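Local coordinates for protein endo-1,4-beta-mannanase (Eisenia fetida, PDB 5Y6T) that probably hydrolyses internal beta-1,4-mannosidic linkages in mannans, as a cold-adapted endo-mannanase of glycoside hydrolase family 5, at residues T185-G190 against G239-Y244. Residues are numbered along the deposited sequence; the frame is centred on the assembly and turned at random. Where two conformers were deposited one is given.
Sequences TQPLAG and GWRNYY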
# COMPACT_ATOMS: atom_id res chain seq x y z
N THR A 185 15.71 14.92 -5.03
CA THR A 185 15.89 13.50 -5.21
C THR A 185 17.35 12.99 -5.47
O THR A 185 17.53 11.88 -5.94
CB THR A 185 14.99 12.92 -6.31
OG1 THR A 185 15.28 13.59 -7.54
CG2 THR A 185 13.48 13.15 -5.96
N GLN A 186 18.32 13.79 -5.08
CA GLN A 186 19.72 13.36 -5.13
C GLN A 186 19.95 12.10 -4.30
O GLN A 186 20.67 11.21 -4.73
CB GLN A 186 20.71 14.48 -4.84
CG GLN A 186 20.72 15.56 -5.90
CD GLN A 186 21.22 15.09 -7.25
OE1 GLN A 186 21.44 13.90 -7.49
NE2 GLN A 186 21.43 16.06 -8.16
N PRO A 187 19.27 11.93 -3.17
CA PRO A 187 19.48 10.61 -2.48
C PRO A 187 19.04 9.37 -3.24
O PRO A 187 19.47 8.29 -2.91
CB PRO A 187 18.68 10.77 -1.17
CG PRO A 187 18.64 12.24 -0.96
CD PRO A 187 18.51 12.84 -2.33
N LEU A 188 18.20 9.54 -4.25
CA LEU A 188 17.80 8.51 -5.15
C LEU A 188 18.66 8.36 -6.42
O LEU A 188 18.37 7.50 -7.23
CB LEU A 188 16.30 8.69 -5.58
CG LEU A 188 15.34 8.83 -4.41
CD1 LEU A 188 13.88 8.91 -4.84
CD2 LEU A 188 15.52 7.72 -3.35
N ALA A 189 19.73 9.15 -6.54
CA ALA A 189 20.59 9.06 -7.75
C ALA A 189 21.21 7.69 -7.78
O ALA A 189 21.70 7.19 -6.73
CB ALA A 189 21.68 10.15 -7.71
N GLY A 190 21.19 7.06 -8.94
CA GLY A 190 21.83 5.78 -9.14
C GLY A 190 21.04 4.61 -8.53
O GLY A 190 21.46 3.50 -8.59
N GLY A 239 21.80 7.64 4.86
CA GLY A 239 22.04 8.47 3.69
C GLY A 239 20.87 8.67 2.80
O GLY A 239 20.97 9.25 1.70
N TRP A 240 19.70 8.17 3.22
CA TRP A 240 18.49 8.24 2.41
C TRP A 240 17.66 9.45 2.76
O TRP A 240 18.09 10.28 3.54
CB TRP A 240 17.66 6.94 2.50
CG TRP A 240 18.48 5.68 2.18
CD1 TRP A 240 18.57 4.58 2.98
CD2 TRP A 240 19.28 5.41 1.02
NE1 TRP A 240 19.36 3.63 2.37
CE2 TRP A 240 19.83 4.13 1.19
CE3 TRP A 240 19.56 6.12 -0.18
CZ2 TRP A 240 20.68 3.53 0.24
CZ3 TRP A 240 20.40 5.51 -1.13
CH2 TRP A 240 20.93 4.22 -0.92
N ARG A 241 16.45 9.58 2.22
CA ARG A 241 15.54 10.61 2.66
C ARG A 241 14.12 10.04 2.77
O ARG A 241 13.71 9.19 1.96
CB ARG A 241 15.56 11.75 1.64
CG ARG A 241 14.53 12.88 1.90
CD ARG A 241 14.84 14.16 1.13
NE ARG A 241 16.07 14.74 1.66
CZ ARG A 241 17.08 15.26 0.94
NH1 ARG A 241 17.01 15.32 -0.35
NH2 ARG A 241 18.16 15.70 1.55
N ASN A 242 13.37 10.55 3.69
CA ASN A 242 11.96 10.19 3.84
C ASN A 242 11.03 11.22 3.20
O ASN A 242 10.84 12.34 3.72
CB ASN A 242 11.61 9.95 5.31
CG ASN A 242 10.22 9.36 5.48
OD1 ASN A 242 9.41 9.33 4.58
ND2 ASN A 242 9.96 8.86 6.67
N TYR A 243 10.52 10.87 2.03
CA TYR A 243 9.75 11.78 1.22
C TYR A 243 8.30 11.85 1.62
O TYR A 243 7.57 12.68 1.12
CB TYR A 243 9.88 11.39 -0.24
CG TYR A 243 11.22 11.63 -0.73
CD1 TYR A 243 11.63 12.91 -1.15
CD2 TYR A 243 12.13 10.58 -0.83
CE1 TYR A 243 12.91 13.11 -1.57
CE2 TYR A 243 13.46 10.79 -1.26
CZ TYR A 243 13.83 12.08 -1.65
OH TYR A 243 15.12 12.30 -2.08
N TYR A 244 7.88 11.05 2.60
CA TYR A 244 6.43 10.94 2.88
C TYR A 244 6.13 11.26 4.35
O TYR A 244 5.08 10.89 4.88
CB TYR A 244 5.90 9.53 2.47
CG TYR A 244 6.30 9.21 1.06
CD1 TYR A 244 5.65 9.76 0.01
CD2 TYR A 244 7.46 8.48 0.80
CE1 TYR A 244 6.07 9.57 -1.29
CE2 TYR A 244 7.84 8.23 -0.50
CZ TYR A 244 7.15 8.77 -1.55
OH TYR A 244 7.59 8.54 -2.87
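Pro187 sets its pyrrolidine ring among Arg241, Tyr243 and the backbone of Gly239. Its CG sits over one face of the Arg241 guanidinium, 3.5 Å from NH1, offset toward the rim of that flat group. CD of the same ring meets the phenol oxygen of Tyr243, OH, at 3.4 Å, and CB faces the carbonyl O of Gly239 at 4.0 Å. Proline suits this place twice over: its phi of -63° fits the short 3-10 turn 186-188, and the turn's backbone bonds, Leu188 N to Thr185 O and Ala189 N to Gln186 O, ask for no N-H at residue 187. Arg241 reaches it with CG anti to the backbone N (chi1 174°) and a bend at chi3, -68°, that turns the guanidinium beside the proline; NH1 then hydrogen-bonds Asp184 O. The phenol of Tyr243 bonds that same carbonyl, giving Asp184 O two partners just ahead of the turn. Both segments belong to loops that follow strands of the parallel barrel, 165-166 and 223-228, consistent with the (beta/alpha)8 fold of family 5, and the centre of the contact lies about 20 Å from that of the chain. Without CG and CD, as with an alanine here, the guanidinium face and the phenol oxygen would probably lose their carbon contacts, and the turn would be freer to flex. Next to the proline, Leu188 and Tyr243 run past each other in opposite directions; leucine's branched apolar end suits this buried site, bringing CD1 to 4.1 Å from CE2 of Tyr243. The tyrosine ring also carries CG of Arg241 on one face, while its OH comes 3.4 Å from CA of Thr185. Trp240 turns the edge of its indole to Pro187 O, which lies near the ring plane, 3.4 Å from CZ3, while NE1 hydrogen-bonds Ser277 OG.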